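Local coordinates for protein dTDP-4-dehydrorhamnose 3,5-epimerase (PDB 2B9U) that probably catalyses the epimerization at C3' and C5' of dTDP-4-dehydro-6-deoxy-glucose that leads to dTDP-4-dehydro-L-rhamnose in dTDP-L-rhamnose biosynthesis, at residues D82-V87 with P114-G119; G55-L60 with G119-E124. One frame throughout, in Å; residues are numbered along the deposited sequence.

Contact 1 (D82-V87 with P114-G119); sequences DVAVDV and PGFAHG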
loop_
_atom_site.group_PDB
_atom_site.type_symbol
_atom_site.label_atom_id
_atom_site.label_comp_id
_atom_site.label_asym_id
_atom_site.label_seq_id
_atom_site.Cartn_x
_atom_site.Cartn_y
_atom_site.Cartn_z
ATOM N N ASP A 82 -1.856 16.122 -7.140
ATOM C CA ASP A 82 -3.083 15.424 -6.854
ATOM C C ASP A 82 -4.234 16.403 -6.634
ATOM O O ASP A 82 -4.056 17.441 -5.993
ATOM C CB ASP A 82 -2.895 14.579 -5.609
ATOM C CG ASP A 82 -3.884 13.477 -5.535
ATOM O OD1 ASP A 82 -3.912 12.674 -6.485
ATOM O OD2 ASP A 82 -4.646 13.438 -4.554
ATOM N N VAL A 83 -5.404 16.077 -7.179
ATOM C CA VAL A 83 -6.549 16.989 -7.138
ATOM C C VAL A 83 -7.820 16.249 -6.706
ATOM O O VAL A 83 -8.029 15.088 -7.085
ATOM C CB VAL A 83 -6.796 17.661 -8.521
ATOM C CG1 VAL A 83 -7.937 18.651 -8.447
ATOM C CG2 VAL A 83 -5.532 18.345 -9.032
ATOM N N ALA A 84 -8.644 16.916 -5.892
ATOM C CA ALA A 84 -9.974 16.431 -5.506
ATOM C C ALA A 84 -10.985 17.525 -5.790
ATOM O O ALA A 84 -10.788 18.649 -5.356
ATOM C CB ALA A 84 -9.994 16.105 -4.041
ATOM N N VAL A 85 -12.074 17.191 -6.474
ATOM C CA VAL A 85 -13.069 18.179 -6.896
ATOM C C VAL A 85 -14.428 17.852 -6.281
ATOM O O VAL A 85 -14.926 16.733 -6.460
ATOM C CB VAL A 85 -13.206 18.225 -8.449
ATOM C CG1 VAL A 85 -14.240 19.270 -8.873
ATOM C CG2 VAL A 85 -11.852 18.529 -9.113
ATOM N N ASP A 86 -15.012 18.804 -5.544
ATOM C CA ASP A 86 -16.356 18.610 -4.973
ATOM C C ASP A 86 -17.365 18.510 -6.084
ATOM O O ASP A 86 -17.587 19.488 -6.809
ATOM C CB ASP A 86 -16.745 19.751 -4.027
ATOM C CG ASP A 86 -17.990 19.435 -3.182
ATOM O OD1 ASP A 86 -18.740 18.482 -3.480
ATOM O OD2 ASP A 86 -18.214 20.149 -2.186
ATOM N N VAL A 87 -17.955 17.326 -6.236
ATOM C CA VAL A 87 -18.973 17.090 -7.260
ATOM C C VAL A 87 -20.341 16.739 -6.644
ATOM O O VAL A 87 -21.170 16.069 -7.271
ATOM C CB VAL A 87 -18.537 16.010 -8.312
ATOM C CG1 VAL A 87 -17.277 16.447 -9.060
ATOM C CG2 VAL A 87 -18.373 14.615 -7.671
ATOM N N PRO A 114 -15.971 10.340 0.155
ATOM C CA PRO A 114 -16.940 10.262 -0.954
ATOM C C PRO A 114 -17.565 11.610 -1.329
ATOM O O PRO A 114 -17.687 12.493 -0.488
ATOM C CB PRO A 114 -18.027 9.326 -0.414
ATOM C CG PRO A 114 -17.371 8.515 0.628
ATOM C CD PRO A 114 -16.314 9.408 1.250
ATOM N N GLY A 115 -17.967 11.755 -2.588
ATOM C CA GLY A 115 -18.523 13.010 -3.074
ATOM C C GLY A 115 -17.546 13.883 -3.846
ATOM O O GLY A 115 -17.918 14.971 -4.277
ATOM N N PHE A 116 -16.297 13.408 -4.008
ATOM C CA PHE A 116 -15.268 14.113 -4.788
ATOM C C PHE A 116 -14.816 13.316 -5.996
ATOM O O PHE A 116 -14.807 12.095 -5.960
ATOM C CB PHE A 116 -14.019 14.396 -3.933
ATOM C CG PHE A 116 -14.218 15.459 -2.898
ATOM C CD1 PHE A 116 -14.845 15.163 -1.690
ATOM C CD2 PHE A 116 -13.768 16.759 -3.127
ATOM C CE1 PHE A 116 -15.039 16.161 -0.733
ATOM C CE2 PHE A 116 -13.946 17.760 -2.175
ATOM C CZ PHE A 116 -14.579 17.463 -0.979
ATOM N N ALA A 117 -14.410 14.022 -7.052
ATOM C CA ALA A 117 -13.732 13.404 -8.179
ATOM C C ALA A 117 -12.215 13.565 -8.030
ATOM O O ALA A 117 -11.730 14.674 -7.821
ATOM C CB ALA A 117 -14.199 14.041 -9.490
ATOM N N HIS A 118 -11.475 12.465 -8.170
ATOM C CA HIS A 118 -10.022 12.476 -7.964
ATOM C C HIS A 118 -9.208 12.348 -9.261
ATOM O O HIS A 118 -9.493 11.533 -10.113
ATOM C CB HIS A 118 -9.607 11.387 -6.946
ATOM C CG HIS A 118 -8.136 11.075 -6.956
ATOM N ND1 HIS A 118 -7.639 9.850 -7.341
ATOM C CD2 HIS A 118 -7.059 11.838 -6.664
ATOM C CE1 HIS A 118 -6.320 9.869 -7.283
ATOM N NE2 HIS A 118 -5.944 11.064 -6.871
ATOM N N GLY A 119 -8.165 13.142 -9.386
ATOM C CA GLY A 119 -7.237 12.959 -10.481
ATOM C C GLY A 119 -5.865 13.444 -10.093
ATOM O O GLY A 119 -5.690 14.044 -9.033
#
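The imidazole of His118 reaches Asp82 with its NE2, which donates to OD1 of Asp82 at 2.6 Å. The N-H to acceptor angle is 147°; OD1 offers its syn lone pair and lies in the ring plane, while the carboxylate is turned 52° from that plane. An alanine at Asp82 would take away this acceptor, probably leaving the His118 NE2-H without its mate here and the ring freer to rotate. The backbones bond in alternating pairs. Val83 N gives to Gly119 O at 2.8 Å and Gly119 N returns a bond to Val83 O at 3.0 Å. Beyond the non-hydrogen-bonded pair of Ala84 and His118, Val85 N meets Ala117 O at 2.9 Å and Ala117 N meets Val85 O at 2.8 Å. This antiparallel register, in the interior of the cupin-type jelly roll, joins strand 79-86 to strand 116-122; the backbones of Ala84 and Asp86 instead bond on the other side, to Val98 and to Gly95 and Lys96. Val85 O also receives the CA-H of Phe116, with CA 3.1 Å away. Beyond the strand end, Val87 N bonds to Gly115 O at 3.1 Å. The carboxylate of Asp86 finds its partners elsewhere, in Arg88, Ser91 and Thr93. On the face shared by Ala84, Asp86, Phe116 and His118, the edge of the Phe116 ring meets Ala84, CD2 lying 3.9 Å from CB.

Contact 2 (G55-L60 with G119-E124); sequences GVVRGL and GFQALE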
loop_
_atom_site.group_PDB
_atom_site.type_symbol
_atom_site.label_atom_id
_atom_site.label_comp_id
_atom_site.label_asym_id
_atom_site.label_seq_id
_atom_site.Cartn_x
_atom_site.Cartn_y
_atom_site.Cartn_z
ATOM N N GLY A 55 3.901 13.287 -17.112
ATOM C CA GLY A 55 2.928 13.982 -17.936
ATOM C C GLY A 55 1.581 13.296 -18.014
ATOM O O GLY A 55 0.604 13.888 -18.501
ATOM N N VAL A 56 1.527 12.048 -17.554
ATOM C CA VAL A 56 0.279 11.289 -17.561
ATOM C C VAL A 56 -0.747 12.006 -16.688
ATOM O O VAL A 56 -0.407 12.499 -15.615
ATOM C CB VAL A 56 0.503 9.805 -17.107
ATOM C CG1 VAL A 56 -0.789 9.158 -16.629
ATOM C CG2 VAL A 56 1.132 9.003 -18.244
ATOM N N VAL A 57 -1.985 12.083 -17.177
ATOM C CA VAL A 57 -3.118 12.523 -16.382
ATOM C C VAL A 57 -4.094 11.364 -16.254
ATOM O O VAL A 57 -4.406 10.706 -17.252
ATOM C CB VAL A 57 -3.835 13.725 -17.049
ATOM C CG1 VAL A 57 -5.114 14.085 -16.287
ATOM C CG2 VAL A 57 -2.898 14.927 -17.161
ATOM N N ARG A 58 -4.541 11.094 -15.025
ATOM C CA ARG A 58 -5.592 10.131 -14.754
ATOM C C ARG A 58 -6.651 10.869 -13.946
ATOM O O ARG A 58 -6.316 11.503 -12.949
ATOM C CB ARG A 58 -5.069 8.949 -13.929
ATOM C CG ARG A 58 -4.021 8.101 -14.631
ATOM C CD ARG A 58 -3.478 7.013 -13.709
ATOM N NE ARG A 58 -2.284 6.381 -14.258
ATOM C CZ ARG A 58 -2.264 5.213 -14.901
ATOM N NH1 ARG A 58 -3.383 4.528 -15.087
ATOM N NH2 ARG A 58 -1.115 4.727 -15.344
ATOM N N GLY A 59 -7.912 10.784 -14.374
ATOM C CA GLY A 59 -9.020 11.406 -13.642
ATOM C C GLY A 59 -10.060 12.040 -14.560
ATOM O O GLY A 59 -9.938 11.963 -15.777
ATOM N N LEU A 60 -11.076 12.686 -13.993
ATOM C CA LEU A 60 -11.250 12.814 -12.544
ATOM C C LEU A 60 -12.378 11.856 -12.131
ATOM O O LEU A 60 -13.544 12.063 -12.488
ATOM C CB LEU A 60 -11.563 14.273 -12.164
ATOM C CG LEU A 60 -10.722 15.397 -12.800
ATOM C CD1 LEU A 60 -11.221 16.804 -12.418
ATOM C CD2 LEU A 60 -9.266 15.257 -12.440
ATOM N N GLY A 119 -8.165 13.142 -9.386
ATOM C CA GLY A 119 -7.237 12.959 -10.481
ATOM C C GLY A 119 -5.865 13.444 -10.093
ATOM O O GLY A 119 -5.690 14.044 -9.033
ATOM N N PHE A 120 -4.889 13.168 -10.950
ATOM C CA PHE A 120 -3.548 13.709 -10.773
ATOM C C PHE A 120 -2.819 13.770 -12.099
ATOM O O PHE A 120 -3.173 13.053 -13.036
ATOM C CB PHE A 120 -2.720 12.890 -9.763
ATOM C CG PHE A 120 -2.458 11.462 -10.185
ATOM C CD1 PHE A 120 -1.339 11.135 -10.956
ATOM C CD2 PHE A 120 -3.309 10.442 -9.786
ATOM C CE1 PHE A 120 -1.083 9.827 -11.322
ATOM C CE2 PHE A 120 -3.058 9.117 -10.158
ATOM C CZ PHE A 120 -1.955 8.807 -10.920
ATOM N N GLN A 121 -1.810 14.632 -12.162
ATOM C CA GLN A 121 -0.782 14.530 -13.181
ATOM C C GLN A 121 0.548 14.067 -12.576
ATOM O O GLN A 121 0.988 14.576 -11.533
ATOM C CB GLN A 121 -0.598 15.841 -13.947
ATOM C CG GLN A 121 0.400 15.706 -15.107
ATOM C CD GLN A 121 0.442 16.919 -16.001
ATOM O OE1 GLN A 121 0.543 18.055 -15.533
ATOM N NE2 GLN A 121 0.385 16.684 -17.298
ATOM N N ALA A 122 1.169 13.082 -13.222
ATOM C CA ALA A 122 2.514 12.659 -12.836
ATOM C C ALA A 122 3.524 13.740 -13.250
ATOM O O ALA A 122 3.604 14.114 -14.428
ATOM C CB ALA A 122 2.850 11.294 -13.448
ATOM N N LEU A 123 4.259 14.261 -12.260
ATOM C CA LEU A 123 5.251 15.306 -12.469
ATOM C C LEU A 123 6.593 14.682 -12.869
ATOM O O LEU A 123 7.421 15.291 -13.546
ATOM C CB LEU A 123 5.375 16.187 -11.199
ATOM C CG LEU A 123 4.076 16.859 -10.725
ATOM C CD1 LEU A 123 4.290 17.696 -9.483
ATOM C CD2 LEU A 123 3.410 17.722 -11.813
ATOM N N GLU A 124 6.767 13.446 -12.424
ATOM C CA GLU A 124 7.870 12.572 -12.746
ATOM C C GLU A 124 7.173 11.242 -12.975
ATOM O O GLU A 124 5.977 11.104 -12.668
ATOM C CB GLU A 124 8.791 12.394 -11.521
ATOM C CG GLU A 124 9.646 13.570 -11.121
ATOM C CD GLU A 124 10.484 13.292 -9.862
ATOM O OE1 GLU A 124 10.731 12.105 -9.504
ATOM O OE2 GLU A 124 10.897 14.282 -9.213
#
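Phe120 CG stands between its own backbone N and carbonyl carbon (chi1 63°), whereas Arg58 CG lies beside its backbone N and anti to the carbonyl carbon (chi1 -64°); from one hydrogen-bonded pair the two side chains then run side by side in the same direction. Their strands, 57-63 and 116-122, are antiparallel neighbours in a sheet of the jelly-roll cupin fold. Arg58 CD approaches the Phe120 ring obliquely, 3.6 Å from CZ, so aliphatic chain meets ring tip; the guanidinium plane is turned 31° from the ring plane. The polar end of Arg58 is engaged elsewhere: NE bonds to Ser52 OG, and the side chain packs on Phe26 of the second subunit, with Arg24 of that subunit bringing a like charge close. The extended chain of Gln121 leaves the sheet on the side of Val57. Its NE2 lies 3.7 Å from Val57 CG2 and donates a straight bond to Gly55 O at 3.1 Å, arriving well above the carbonyl plane. OE1 accepts from Ile154 N, so both ends of the amide are held and its rotation is fixed.

Further along, Ala122 N bonds to Val56 O at 2.9 Å and Gly55 N to Ala122 O at 2.8 Å. At the other end the chains approach closely, Gly59 CA lying 3.9 Å from Gly119 CA. A CB on either glycine would clash with the opposite segment. The peptide bond from Gly59 to Leu60 is cis, and Leu60 sets its CD2 methyl 3.6 Å from Gly119 CA.

In the fold
Contacts 1 and 2 have centres about 13 Å apart and lie along one strand, 116-122, which sits between strands 79-86 and 57-63 in the same antiparallel sheet. Gly119 belongs to both, facing strand 79-86 on one flank and strand 57-63 on the other. Direct packing also joins them. Asp82 OD1 lies 3.5 Å from Phe120 CB, and the Leu60 side chain reaches contact 1, its CD1 3.8 Å from Val85 CG2. In sequence, contact 2 spans contact 1. Both are buried and away from Tyr137, predicted to stack on the thymidine ring of the substrate.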